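Local coordinates for protein nicotinate phosphoribosyltransferase (Porphyromonas gingivalis, PDB 2IM5) that probably catalyses the ATP-dependent formation of nicotinate mononucleotide from nicotinate and phosphoribosyl diphosphate, a step in NAD biosynthesis, at residues 11-16 with 166-171; 44-49 with 132-137; 228-233 with 263-268; 311-316 with 326-331. All blocks are in the same frame, centred on the assembly; numbering follows the deposited sequence.

The four contacts sample the fold: interaction 1 joins the N-terminal domain to the barrel region, and interactions 3 and 4 lie inside the latter. The centre of interaction 1 lies about 6 Å from the centre of the chain; it pairs helix 12-24 with the loop after strand 162-164 of the parallel sheet. Interaction 2 is nested within the loop that interaction 1 closes; it packs helix 44-56 on the end of helix 120-134, and the two contacts touch through F171 and Y132. Interactions 3 and 4 follow along the chain, their centres about 25 Å apart: interaction 3 joins two helices, interaction 4 a helix to its following strand. Interactions 2 and 3, about 44 Å apart between centres, mark opposite sides of the molecule.

Interaction 1: 11-16 with 166-171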
loop_
_atom_site.group_PDB
_atom_site.type_symbol
_atom_site.label_atom_id
_atom_site.label_comp_id
_atom_site.label_asym_id
_atom_site.label_seq_id
_atom_site.Cartn_x
_atom_site.Cartn_y
_atom_site.Cartn_z
ATOM N N ASP A 11 -3.864 -6.572 0.410
ATOM C CA ASP A 11 -4.264 -5.228 0.808
ATOM C C ASP A 11 -5.475 -4.718 0.043
ATOM O O ASP A 11 -5.666 -5.037 -1.130
ATOM C CB ASP A 11 -3.110 -4.247 0.629
ATOM C CG ASP A 11 -2.069 -4.383 1.717
ATOM O OD1 ASP A 11 -2.447 -4.334 2.903
ATOM O OD2 ASP A 11 -0.878 -4.532 1.384
ATOM N N LEU A 12 -6.290 -3.918 0.722
ATOM C CA LEU A 12 -7.483 -3.353 0.111
ATOM C C LEU A 12 -7.171 -2.617 -1.188
ATOM O O LEU A 12 -7.869 -2.780 -2.184
ATOM C CB LEU A 12 -8.155 -2.381 1.080
ATOM C CG LEU A 12 -9.286 -1.547 0.468
ATOM C CD1 LEU A 12 -10.442 -2.465 0.081
ATOM C CD2 LEU A 12 -9.749 -0.484 1.465
ATOM N N TYR A 13 -6.107 -1.820 -1.185
ATOM C CA TYR A 13 -5.775 -1.041 -2.366
ATOM C C TYR A 13 -5.511 -1.864 -3.618
ATOM O O TYR A 13 -5.624 -1.348 -4.729
ATOM C CB TYR A 13 -4.606 -0.088 -2.072
ATOM C CG TYR A 13 -3.224 -0.710 -2.060
ATOM C CD1 TYR A 13 -2.510 -0.901 -3.246
ATOM C CD2 TYR A 13 -2.612 -1.068 -0.858
ATOM C CE1 TYR A 13 -1.220 -1.425 -3.233
ATOM C CE2 TYR A 13 -1.321 -1.596 -0.832
ATOM C CZ TYR A 13 -0.628 -1.770 -2.024
ATOM O OH TYR A 13 0.660 -2.274 -2.004
ATOM N N LYS A 14 -5.170 -3.139 -3.454
ATOM C CA LYS A 14 -4.926 -3.990 -4.612
ATOM C C LYS A 14 -6.246 -4.190 -5.358
ATOM O O LYS A 14 -6.277 -4.197 -6.592
ATOM C CB LYS A 14 -4.337 -5.337 -4.178
ATOM C CG LYS A 14 -2.978 -5.226 -3.459
ATOM C CD LYS A 14 -1.774 -5.134 -4.409
ATOM C CE LYS A 14 -1.794 -3.884 -5.293
ATOM N NZ LYS A 14 -0.520 -3.702 -6.062
ATOM N N PHE A 15 -7.344 -4.332 -4.614
ATOM C CA PHE A 15 -8.654 -4.512 -5.238
ATOM C C PHE A 15 -9.230 -3.202 -5.771
ATOM O O PHE A 15 -9.782 -3.168 -6.871
ATOM C CB PHE A 15 -9.660 -5.128 -4.259
ATOM C CG PHE A 15 -9.362 -6.550 -3.890
ATOM C CD1 PHE A 15 -8.979 -7.471 -4.853
ATOM C CD2 PHE A 15 -9.493 -6.979 -2.576
ATOM C CE1 PHE A 15 -8.731 -8.800 -4.516
ATOM C CE2 PHE A 15 -9.246 -8.312 -2.232
ATOM C CZ PHE A 15 -8.864 -9.220 -3.209
ATOM N N THR A 16 -9.111 -2.122 -5.006
ATOM C CA THR A 16 -9.653 -0.845 -5.458
ATOM C C THR A 16 -8.907 -0.321 -6.683
ATOM O O THR A 16 -9.513 0.241 -7.599
ATOM C CB THR A 16 -9.631 0.226 -4.331
ATOM O OG1 THR A 16 -8.285 0.435 -3.882
ATOM C CG2 THR A 16 -10.485 -0.229 -3.158
ATOM N N GLY A 166 0.336 -3.442 7.946
ATOM C CA GLY A 166 1.619 -4.135 7.891
ATOM C C GLY A 166 1.718 -5.496 7.220
ATOM O O GLY A 166 2.643 -6.261 7.508
ATOM N N MET A 167 0.795 -5.802 6.318
ATOM C CA MET A 167 0.803 -7.092 5.646
ATOM C C MET A 167 2.069 -7.452 4.861
ATOM O O MET A 167 2.668 -8.501 5.084
ATOM C CB MET A 167 -0.419 -7.203 4.729
ATOM C CG MET A 167 -0.289 -8.262 3.648
ATOM S SD MET A 167 -1.878 -8.896 3.090
ATOM C CE MET A 167 -1.399 -10.557 2.665
ATOM N N ARG A 168 2.476 -6.584 3.946
ATOM C CA ARG A 168 3.643 -6.861 3.122
ATOM C C ARG A 168 4.924 -7.272 3.842
ATOM O O ARG A 168 5.701 -8.059 3.305
ATOM C CB ARG A 168 3.920 -5.677 2.206
ATOM C CG ARG A 168 2.981 -5.637 1.015
ATOM C CD ARG A 168 3.149 -4.347 0.227
ATOM N NE ARG A 168 2.805 -3.202 1.059
ATOM C CZ ARG A 168 2.960 -1.940 0.692
ATOM N NH1 ARG A 168 3.458 -1.654 -0.505
ATOM N NH2 ARG A 168 2.618 -0.962 1.523
ATOM N N ARG A 169 5.144 -6.760 5.049
ATOM C CA ARG A 169 6.353 -7.111 5.792
ATOM C C ARG A 169 6.101 -7.847 7.101
ATOM O O ARG A 169 6.972 -7.889 7.968
ATOM C CB ARG A 169 7.180 -5.857 6.064
ATOM C CG ARG A 169 7.778 -5.285 4.800
ATOM C CD ARG A 169 8.621 -4.065 5.069
ATOM N NE ARG A 169 9.121 -3.519 3.816
ATOM C CZ ARG A 169 9.921 -2.463 3.735
ATOM N NH1 ARG A 169 10.310 -1.841 4.843
ATOM N NH2 ARG A 169 10.328 -2.029 2.549
ATOM N N ARG A 170 4.913 -8.427 7.242
ATOM C CA ARG A 170 4.572 -9.163 8.451
ATOM C C ARG A 170 5.547 -10.330 8.654
ATOM O O ARG A 170 6.122 -10.839 7.688
ATOM C CB ARG A 170 3.148 -9.702 8.342
ATOM C CG ARG A 170 2.962 -10.767 7.266
ATOM C CD ARG A 170 1.487 -11.104 7.075
ATOM N NE ARG A 170 1.272 -12.152 6.080
ATOM C CZ ARG A 170 0.085 -12.445 5.557
ATOM N NH1 ARG A 170 -0.993 -11.766 5.938
ATOM N NH2 ARG A 170 -0.024 -13.405 4.648
ATOM N N PHE A 171 5.734 -10.746 9.905
ATOM C CA PHE A 171 6.617 -11.868 10.199
ATOM C C PHE A 171 5.979 -13.112 9.587
ATOM O O PHE A 171 6.657 -13.949 8.998
ATOM C CB PHE A 171 6.767 -12.058 11.714
ATOM C CG PHE A 171 7.729 -13.158 12.096
ATOM C CD1 PHE A 171 9.096 -12.907 12.200
ATOM C CD2 PHE A 171 7.268 -14.447 12.333
ATOM C CE1 PHE A 171 9.987 -13.929 12.539
ATOM C CE2 PHE A 171 8.149 -15.476 12.669
ATOM C CZ PHE A 171 9.509 -15.214 12.773
HETATM O O HOH W 1 1.053 -4.182 3.231
#
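R168 reaches from a type I turn, M167 to R170, toward D11, just before helix 12-24, and Y13 in its first turn. The turn follows strand 162-164 of the barrel's parallel sheet, so the contact joins the N-terminal domain to a loop of the barrel region. The CB of R168 points at residues 11-16. CG, placed anti to the carbonyl carbon (chi1 -78°), passes 4.0 Å from D11 OD2. CD comes 3.9 Å from Y13 OH, and the bend at chi3 (-62°) brings the guanidinium to the tyrosine hydroxyl, its plane at 68° to the ring. NE gives a hydrogen bond to a water 3.0 Å away, which also accepts from R168 N and donates to D11 OD2 at 2.7 Å. This bridge matters because the direct ion pair of NE with D11 OD2 is long, the oxygen well out of the guanidinium plane. D11 OD1 bonds to S195 OG and lies 4.0 Å from M167 CB. At the tip, E120 OE2 makes a salt bridge with R168 NH1 and E120 OE1 a hydrogen bond with Y13 OH. The hydroxyl sits above one guanidinium face, 3.2 Å from R168 NH1, at an angle too poor for a hydrogen bond.

Interaction 2: 44-49 with 132-137; sequences EEFAEL and YRFIGA
F46 and F134 are the residues of nearest backbone approach, their CA atoms 7.8 Å apart, where the first turns of helix 44-56 meet the last turn of helix 120-134. F134 carries the meeting: its CB points at residues 44-49, and CG, opposite the backbone N (chi1 -159°), drives the ring in among E45, F46 and L49. F46 turns an edge to one face of that ring. The centroids are 5.3 Å apart and the planes stand at 72°, a T-shaped pair in which F46 CD1 comes within 3.8 Å of F134 CG. L49 comes at a slant, its CD1 methyl 3.6 Å from F134 CD1. E45 meets the rim instead. Its first torsion of 81° sets CG between the backbone N and the carbonyl carbon, and the extended chain lays CD in the plane of the ring, 3.6 Å from F134 CZ, with the carboxylate nearly perpendicular to it. This approach would bring the carboxylate, if charged, near the weakly positive ring-edge hydrogens. One turn earlier in helix 120-134, L130 touches both F46 and L49. The helix then closes in a Schellman motif: A137 N bonds to Y132 O and G136 N to R133 O, with G136 as the C-prime residue at positive phi. F134 thus sits immediately before a classic glycine-terminated helix C-cap.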
loop_
_atom_site.group_PDB
_atom_site.type_symbol
_atom_site.label_atom_id
_atom_site.label_comp_id
_atom_site.label_asym_id
_atom_site.label_seq_id
_atom_site.Cartn_x
_atom_site.Cartn_y
_atom_site.Cartn_z
ATOM N N GLU A 44 19.604 -20.261 -4.727
ATOM C CA GLU A 44 18.668 -20.826 -5.684
ATOM C C GLU A 44 17.617 -21.698 -5.017
ATOM O O GLU A 44 16.510 -21.836 -5.535
ATOM C CB GLU A 44 19.411 -21.643 -6.744
ATOM C CG GLU A 44 19.486 -20.966 -8.106
ATOM C CD GLU A 44 18.110 -20.699 -8.705
ATOM O OE1 GLU A 44 17.264 -21.621 -8.689
ATOM O OE2 GLU A 44 17.876 -19.576 -9.198
ATOM N N GLU A 45 17.947 -22.291 -3.874
ATOM C CA GLU A 45 16.964 -23.134 -3.211
ATOM C C GLU A 45 15.865 -22.274 -2.600
ATOM O O GLU A 45 14.714 -22.698 -2.542
ATOM C CB GLU A 45 17.607 -24.027 -2.148
ATOM C CG GLU A 45 17.871 -23.382 -0.811
ATOM C CD GLU A 45 18.260 -24.407 0.248
ATOM O OE1 GLU A 45 17.447 -25.320 0.531
ATOM O OE2 GLU A 45 19.378 -24.297 0.797
ATOM N N PHE A 46 16.215 -21.072 -2.149
ATOM C CA PHE A 46 15.207 -20.170 -1.597
ATOM C C PHE A 46 14.327 -19.723 -2.767
ATOM O O PHE A 46 13.097 -19.700 -2.667
ATOM C CB PHE A 46 15.849 -18.941 -0.955
ATOM C CG PHE A 46 14.861 -18.034 -0.283
ATOM C CD1 PHE A 46 14.333 -18.361 0.965
ATOM C CD2 PHE A 46 14.425 -16.865 -0.909
ATOM C CE1 PHE A 46 13.382 -17.540 1.583
ATOM C CE2 PHE A 46 13.474 -16.038 -0.302
ATOM C CZ PHE A 46 12.953 -16.381 0.950
ATOM N N ALA A 47 14.967 -19.384 -3.883
ATOM C CA ALA A 47 14.242 -18.948 -5.071
ATOM C C ALA A 47 13.240 -20.025 -5.459
ATOM O O ALA A 47 12.118 -19.733 -5.869
ATOM C CB ALA A 47 15.211 -18.700 -6.216
ATOM N N GLU A 48 13.651 -21.280 -5.323
ATOM C CA GLU A 48 12.779 -22.393 -5.660
ATOM C C GLU A 48 11.604 -22.473 -4.680
ATOM O O GLU A 48 10.492 -22.843 -5.053
ATOM C CB GLU A 48 13.571 -23.700 -5.653
ATOM C CG GLU A 48 12.803 -24.871 -6.216
ATOM C CD GLU A 48 12.145 -24.549 -7.551
ATOM O OE1 GLU A 48 12.835 -24.015 -8.450
ATOM O OE2 GLU A 48 10.935 -24.837 -7.702
ATOM N N LEU A 49 11.855 -22.128 -3.424
ATOM C CA LEU A 49 10.786 -22.140 -2.432
ATOM C C LEU A 49 9.758 -21.076 -2.819
ATOM O O LEU A 49 8.556 -21.280 -2.682
ATOM C CB LEU A 49 11.341 -21.829 -1.039
ATOM C CG LEU A 49 12.247 -22.881 -0.402
ATOM C CD1 LEU A 49 12.744 -22.378 0.936
ATOM C CD2 LEU A 49 11.471 -24.179 -0.234
ATOM N N TYR A 132 11.894 -15.902 7.208
ATOM C CA TYR A 132 12.056 -16.200 8.625
ATOM C C TYR A 132 12.045 -17.702 8.879
ATOM O O TYR A 132 12.787 -18.190 9.726
ATOM C CB TYR A 132 10.978 -15.480 9.432
ATOM C CG TYR A 132 11.121 -13.980 9.316
ATOM C CD1 TYR A 132 12.237 -13.331 9.835
ATOM C CD2 TYR A 132 10.166 -13.218 8.640
ATOM C CE1 TYR A 132 12.408 -11.961 9.685
ATOM C CE2 TYR A 132 10.324 -11.846 8.484
ATOM C CZ TYR A 132 11.445 -11.225 9.009
ATOM O OH TYR A 132 11.603 -9.871 8.861
ATOM N N ARG A 133 11.218 -18.435 8.140
ATOM C CA ARG A 133 11.184 -19.885 8.295
ATOM C C ARG A 133 12.553 -20.423 7.887
ATOM O O ARG A 133 13.160 -21.237 8.590
ATOM C CB ARG A 133 10.150 -20.525 7.373
ATOM C CG ARG A 133 8.706 -20.340 7.759
ATOM C CD ARG A 133 7.845 -21.179 6.824
ATOM N NE ARG A 133 6.416 -20.957 7.016
ATOM C CZ ARG A 133 5.470 -21.551 6.296
ATOM N NH1 ARG A 133 5.805 -22.406 5.337
ATOM N NH2 ARG A 133 4.193 -21.288 6.528
ATOM N N PHE A 134 13.026 -19.946 6.737
ATOM C CA PHE A 134 14.299 -20.368 6.179
ATOM C C PHE A 134 15.476 -20.201 7.130
ATOM O O PHE A 134 16.321 -21.086 7.222
ATOM C CB PHE A 134 14.583 -19.600 4.885
ATOM C CG PHE A 134 15.581 -20.276 3.989
ATOM C CD1 PHE A 134 15.242 -21.436 3.305
ATOM C CD2 PHE A 134 16.850 -19.742 3.812
ATOM C CE1 PHE A 134 16.161 -22.054 2.449
ATOM C CE2 PHE A 134 17.775 -20.350 2.959
ATOM C CZ PHE A 134 17.430 -21.508 2.277
ATOM N N ILE A 135 15.544 -19.069 7.826
ATOM C CA ILE A 135 16.654 -18.837 8.740
ATOM C C ILE A 135 16.342 -19.338 10.145
ATOM O O ILE A 135 17.065 -19.039 11.095
ATOM C CB ILE A 135 17.042 -17.345 8.802
ATOM C CG1 ILE A 135 15.937 -16.532 9.470
ATOM C CG2 ILE A 135 17.314 -16.827 7.406
ATOM C CD1 ILE A 135 16.336 -15.097 9.755
ATOM N N GLY A 136 15.260 -20.101 10.263
ATOM C CA GLY A 136 14.867 -20.654 11.546
ATOM C C GLY A 136 14.413 -19.688 12.627
ATOM O O GLY A 136 14.415 -20.047 13.801
ATOM N N ALA A 137 14.016 -18.475 12.253
ATOM C CA ALA A 137 13.558 -17.509 13.248
ATOM C C ALA A 137 12.145 -17.859 13.718
ATOM O O ALA A 137 11.330 -18.364 12.948
ATOM C CB ALA A 137 13.582 -16.107 12.670
#

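Interaction 3: 228-233 with 263-268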
loop_
_atom_site.group_PDB
_atom_site.type_symbol
_atom_site.label_atom_id
_atom_site.label_comp_id
_atom_site.label_asym_id
_atom_site.label_seq_id
_atom_site.Cartn_x
_atom_site.Cartn_y
_atom_site.Cartn_z
ATOM N N ALA A 228 -0.156 14.326 -14.341
ATOM C CA ALA A 228 -0.278 13.064 -13.595
ATOM C C ALA A 228 -1.237 13.107 -12.406
ATOM O O ALA A 228 -2.241 12.380 -12.390
ATOM C CB ALA A 228 1.095 12.593 -13.130
ATOM N N ASN A 229 -0.930 13.952 -11.419
ATOM C CA ASN A 229 -1.763 14.060 -10.225
ATOM C C ASN A 229 -3.207 14.405 -10.560
ATOM O O ASN A 229 -4.136 13.773 -10.059
ATOM C CB ASN A 229 -1.194 15.120 -9.261
ATOM C CG ASN A 229 -0.017 14.606 -8.439
ATOM O OD1 ASN A 229 1.030 15.270 -8.345
ATOM N ND2 ASN A 229 -0.176 13.437 -7.836
ATOM N N TYR A 230 -3.397 15.403 -11.418
ATOM C CA TYR A 230 -4.747 15.836 -11.786
ATOM C C TYR A 230 -5.593 14.744 -12.448
ATOM O O TYR A 230 -6.710 14.466 -12.013
ATOM C CB TYR A 230 -4.686 17.051 -12.715
ATOM C CG TYR A 230 -6.053 17.606 -13.035
ATOM C CD1 TYR A 230 -6.692 18.496 -12.165
ATOM C CD2 TYR A 230 -6.734 17.200 -14.183
ATOM C CE1 TYR A 230 -7.977 18.967 -12.438
ATOM C CE2 TYR A 230 -8.013 17.658 -14.463
ATOM C CZ TYR A 230 -8.630 18.541 -13.590
ATOM O OH TYR A 230 -9.895 18.994 -13.883
ATOM N N VAL A 231 -5.066 14.131 -13.505
ATOM C CA VAL A 231 -5.809 13.080 -14.202
ATOM C C VAL A 231 -6.011 11.838 -13.324
ATOM O O VAL A 231 -7.036 11.156 -13.427
ATOM C CB VAL A 231 -5.105 12.676 -15.502
ATOM C CG1 VAL A 231 -5.966 11.679 -16.273
ATOM C CG2 VAL A 231 -4.862 13.910 -16.353
ATOM N N ALA A 232 -5.037 11.540 -12.468
ATOM C CA ALA A 232 -5.168 10.395 -11.575
ATOM C C ALA A 232 -6.370 10.614 -10.639
ATOM O O ALA A 232 -7.166 9.703 -10.418
ATOM C CB ALA A 232 -3.889 10.208 -10.758
ATOM N N MET A 233 -6.501 11.824 -10.102
ATOM C CA MET A 233 -7.619 12.135 -9.212
ATOM C C MET A 233 -8.958 12.117 -9.975
ATOM O O MET A 233 -9.948 11.585 -9.476
ATOM C CB MET A 233 -7.421 13.505 -8.534
ATOM C CG MET A 233 -6.353 13.530 -7.427
ATOM S SD MET A 233 -6.251 15.121 -6.536
ATOM C CE MET A 233 -6.705 14.659 -5.034
ATOM N N LYS A 263 -8.981 23.677 -6.592
ATOM C CA LYS A 263 -9.994 23.936 -5.578
ATOM C C LYS A 263 -11.046 22.827 -5.565
ATOM O O LYS A 263 -11.486 22.391 -4.504
ATOM C CB LYS A 263 -10.672 25.282 -5.845
ATOM C CG LYS A 263 -11.639 25.704 -4.755
ATOM C CD LYS A 263 -12.197 27.094 -5.013
ATOM C CE LYS A 263 -13.224 27.480 -3.950
ATOM N NZ LYS A 263 -12.635 27.560 -2.582
ATOM N N LYS A 264 -11.447 22.383 -6.753
ATOM C CA LYS A 264 -12.444 21.324 -6.884
ATOM C C LYS A 264 -12.028 20.046 -6.154
ATOM O O LYS A 264 -12.805 19.471 -5.382
ATOM C CB LYS A 264 -12.677 21.018 -8.360
ATOM C CG LYS A 264 -13.696 19.935 -8.612
ATOM C CD LYS A 264 -13.948 19.750 -10.112
ATOM C CE LYS A 264 -12.694 19.321 -10.852
ATOM N NZ LYS A 264 -12.943 19.222 -12.324
ATOM N N HIS A 265 -10.802 19.600 -6.404
ATOM C CA HIS A 265 -10.295 18.399 -5.760
ATOM C C HIS A 265 -10.062 18.611 -4.265
ATOM O O HIS A 265 -10.333 17.725 -3.456
ATOM C CB HIS A 265 -9.011 17.947 -6.455
ATOM C CG HIS A 265 -9.245 17.396 -7.825
ATOM N ND1 HIS A 265 -8.247 17.287 -8.768
ATOM C CD2 HIS A 265 -10.372 16.928 -8.415
ATOM C CE1 HIS A 265 -8.749 16.780 -9.881
ATOM N NE2 HIS A 265 -10.038 16.554 -9.692
ATOM N N ALA A 266 -9.561 19.786 -3.903
ATOM C CA ALA A 266 -9.324 20.087 -2.500
ATOM C C ALA A 266 -10.649 20.021 -1.730
ATOM O O ALA A 266 -10.697 19.546 -0.600
ATOM C CB ALA A 266 -8.700 21.471 -2.353
ATOM N N MET A 267 -11.722 20.491 -2.357
ATOM C CA MET A 267 -13.039 20.487 -1.722
ATOM C C MET A 267 -13.674 19.103 -1.683
ATOM O O MET A 267 -14.303 18.727 -0.693
ATOM C CB MET A 267 -13.985 21.442 -2.452
ATOM C CG MET A 267 -13.632 22.922 -2.309
ATOM S SD MET A 267 -14.772 23.923 -3.261
ATOM C CE MET A 267 -14.186 23.647 -4.814
ATOM N N LEU A 268 -13.498 18.341 -2.759
ATOM C CA LEU A 268 -14.075 17.005 -2.854
ATOM C C LEU A 268 -13.387 15.928 -2.004
ATOM O O LEU A 268 -14.059 15.164 -1.311
ATOM C CB LEU A 268 -14.105 16.566 -4.319
ATOM C CG LEU A 268 -14.636 15.172 -4.650
ATOM C CD1 LEU A 268 -16.017 14.971 -4.048
ATOM C CD2 LEU A 268 -14.695 15.020 -6.161
#
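K264 NZ donates to Y230 OH, weakly, at 3.4 Å; an extended K264 chain with a single bend at chi3 brings it there, across the tyrosine at about a right angle. Outside the two segments, E234, the residue after M233, offers OE2 to both neighbours: H265 NE2 makes a hydrogen bond with it, and the K264 ammonium lies at a long, weak ion-pair distance. Next to this polar group H265 lies between Y230 and M233 and has the largest buried share of the contact. The axes of the two short segments approach to 11.5 Å and cross at 51°, a wide separation bridged by the long side chains. M233 sets its CB over one face of the imidazole, 4.0 Å from the ring centroid, a CH-pi contact, and its sulfur follows obliquely, SD coming to 3.7 Å from H265 ND1. Y230 swings its CG anti to the backbone N (chi1 -175°) and meets the imidazole at CE1, its own CE1 standing 3.5 Å from that atom. The two rings are inclined at 37°, neither stacked nor edge-to-face. M233 also packs on F257 and F261, which extends the apolar side of the contact. A carboxylate bonded to NE2 would be expected to favour a proton on that nitrogen and, if K264 is charged as usual, E234 would balance part of its charge. The imidazole is therefore fixed by polar bonding at one nitrogen, by methionine packing over its face and by Y230 at CE1.

Interaction 4: 311-316 with 326-331; sequences QRAIEI and ASFGIG
F328 lays its ring against A313 and I316 of the helix that precedes it in a beta-alpha-beta unit. Its two torsions present the ring to the helix. With chi1 at -57°, CG stands opposite the carbonyl carbon, and chi2 near -91° turns the ring so that one face looks at A313. The methyl of A313 lies over that face, its CB 3.8 Å from the centroid and 15° off the normal, a compact CH-pi contact. Toward the CZ end the same face meets the helix backbone, A313 O standing above it, 3.2 Å from F328 CZ, so the small residue admits the phenyl group close to the main chain. I316 approaches from the edge. Its CG2 lies anti to the backbone N, and both CB and CG2 meet F328 CE1 at 3.8 Å, the two side chains sliding past each other in opposite directions. No polar side-chain atom takes part in this buried apolar packing. F328 also meets F304 at a shallow ring angle and touches L308, while I316 rests on the same two residues. Strand 325-330 runs between strands 301-304 and 162-164 of the parallel sheet, with helix 310-320 covering F328 and helix 141-157 receiving I330 through M155.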
loop_
_atom_site.group_PDB
_atom_site.type_symbol
_atom_site.label_atom_id
_atom_site.label_comp_id
_atom_site.label_asym_id
_atom_site.label_seq_id
_atom_site.Cartn_x
_atom_site.Cartn_y
_atom_site.Cartn_z
ATOM N N GLN A 311 3.866 5.612 19.646
ATOM C CA GLN A 311 4.359 6.829 20.271
ATOM C C GLN A 311 4.550 7.965 19.276
ATOM O O GLN A 311 4.222 9.111 19.567
ATOM C CB GLN A 311 5.675 6.557 21.003
ATOM C CG GLN A 311 6.195 7.757 21.789
ATOM C CD GLN A 311 5.133 8.376 22.700
ATOM O OE1 GLN A 311 4.479 7.677 23.485
ATOM N NE2 GLN A 311 4.963 9.695 22.600
ATOM N N ARG A 312 5.089 7.655 18.103
ATOM C CA ARG A 312 5.288 8.677 17.088
ATOM C C ARG A 312 3.932 9.211 16.614
ATOM O O ARG A 312 3.797 10.392 16.286
ATOM C CB ARG A 312 6.062 8.106 15.900
ATOM C CG ARG A 312 6.327 9.125 14.810
ATOM C CD ARG A 312 7.425 10.100 15.202
ATOM N NE ARG A 312 8.736 9.448 15.231
ATOM C CZ ARG A 312 9.888 10.076 15.476
ATOM N NH1 ARG A 312 9.906 11.384 15.721
ATOM N NH2 ARG A 312 11.030 9.394 15.471
ATOM N N ALA A 313 2.931 8.338 16.575
ATOM C CA ALA A 313 1.594 8.740 16.155
ATOM C C ALA A 313 1.045 9.766 17.146
ATOM O O ALA A 313 0.429 10.766 16.756
ATOM C CB ALA A 313 0.672 7.524 16.086
ATOM N N ILE A 314 1.278 9.513 18.430
ATOM C CA ILE A 314 0.815 10.412 19.481
ATOM C C ILE A 314 1.472 11.788 19.341
ATOM O O ILE A 314 0.829 12.812 19.555
ATOM C CB ILE A 314 1.109 9.815 20.882
ATOM C CG1 ILE A 314 0.217 8.590 21.108
ATOM C CG2 ILE A 314 0.862 10.862 21.972
ATOM C CD1 ILE A 314 0.556 7.793 22.342
ATOM N N GLU A 315 2.749 11.808 18.972
ATOM C CA GLU A 315 3.471 13.066 18.789
ATOM C C GLU A 315 2.887 13.866 17.622
ATOM O O GLU A 315 2.651 15.067 17.742
ATOM C CB GLU A 315 4.955 12.792 18.530
ATOM C CG GLU A 315 5.726 12.290 19.737
ATOM C CD GLU A 315 7.023 11.596 19.349
ATOM O OE1 GLU A 315 7.707 12.086 18.424
ATOM O OE2 GLU A 315 7.362 10.563 19.972
ATOM N N ILE A 316 2.656 13.199 16.491
ATOM C CA ILE A 316 2.085 13.862 15.321
ATOM C C ILE A 316 0.691 14.373 15.667
ATOM O O ILE A 316 0.274 15.441 15.226
ATOM C CB ILE A 316 1.978 12.889 14.119
ATOM C CG1 ILE A 316 3.379 12.486 13.651
ATOM C CG2 ILE A 316 1.209 13.546 12.970
ATOM C CD1 ILE A 316 3.389 11.426 12.555
ATOM N N ALA A 326 -6.445 14.101 12.261
ATOM C CA ALA A 326 -5.420 13.109 11.964
ATOM C C ALA A 326 -5.807 11.666 12.259
ATOM O O ALA A 326 -6.556 11.383 13.187
ATOM C CB ALA A 326 -4.145 13.455 12.719
ATOM N N SER A 327 -5.302 10.761 11.430
ATOM C CA SER A 327 -5.524 9.330 11.597
ATOM C C SER A 327 -4.181 8.719 11.236
ATOM O O SER A 327 -3.300 9.410 10.725
ATOM C CB SER A 327 -6.631 8.814 10.668
ATOM O OG SER A 327 -6.239 8.906 9.315
ATOM N N PHE A 328 -4.016 7.431 11.487
ATOM C CA PHE A 328 -2.731 6.810 11.230
ATOM C C PHE A 328 -2.791 5.428 10.619
ATOM O O PHE A 328 -3.759 4.688 10.785
ATOM C CB PHE A 328 -1.941 6.754 12.551
ATOM C CG PHE A 328 -1.755 8.093 13.181
ATOM C CD1 PHE A 328 -0.638 8.864 12.887
ATOM C CD2 PHE A 328 -2.745 8.632 13.997
ATOM C CE1 PHE A 328 -0.513 10.153 13.390
ATOM C CE2 PHE A 328 -2.631 9.925 14.504
ATOM C CZ PHE A 328 -1.517 10.688 14.202
ATOM N N GLY A 329 -1.728 5.103 9.900
ATOM C CA GLY A 329 -1.597 3.800 9.286
ATOM C C GLY A 329 -0.319 3.259 9.890
ATOM O O GLY A 329 0.759 3.807 9.642
ATOM N N ILE A 330 -0.428 2.220 10.709
ATOM C CA ILE A 330 0.745 1.638 11.343
ATOM C C ILE A 330 1.029 0.272 10.737
ATOM O O ILE A 330 0.144 -0.578 10.666
ATOM C CB ILE A 330 0.533 1.506 12.866
ATOM C CG1 ILE A 330 0.194 2.881 13.449
ATOM C CG2 ILE A 330 1.786 0.944 13.524
ATOM C CD1 ILE A 330 0.001 2.892 14.946
ATOM N N GLY A 331 2.269 0.061 10.310
ATOM C CA GLY A 331 2.617 -1.201 9.686
ATOM C C GLY A 331 3.504 -2.191 10.418
ATOM O O GLY A 331 3.074 -2.868 11.353
#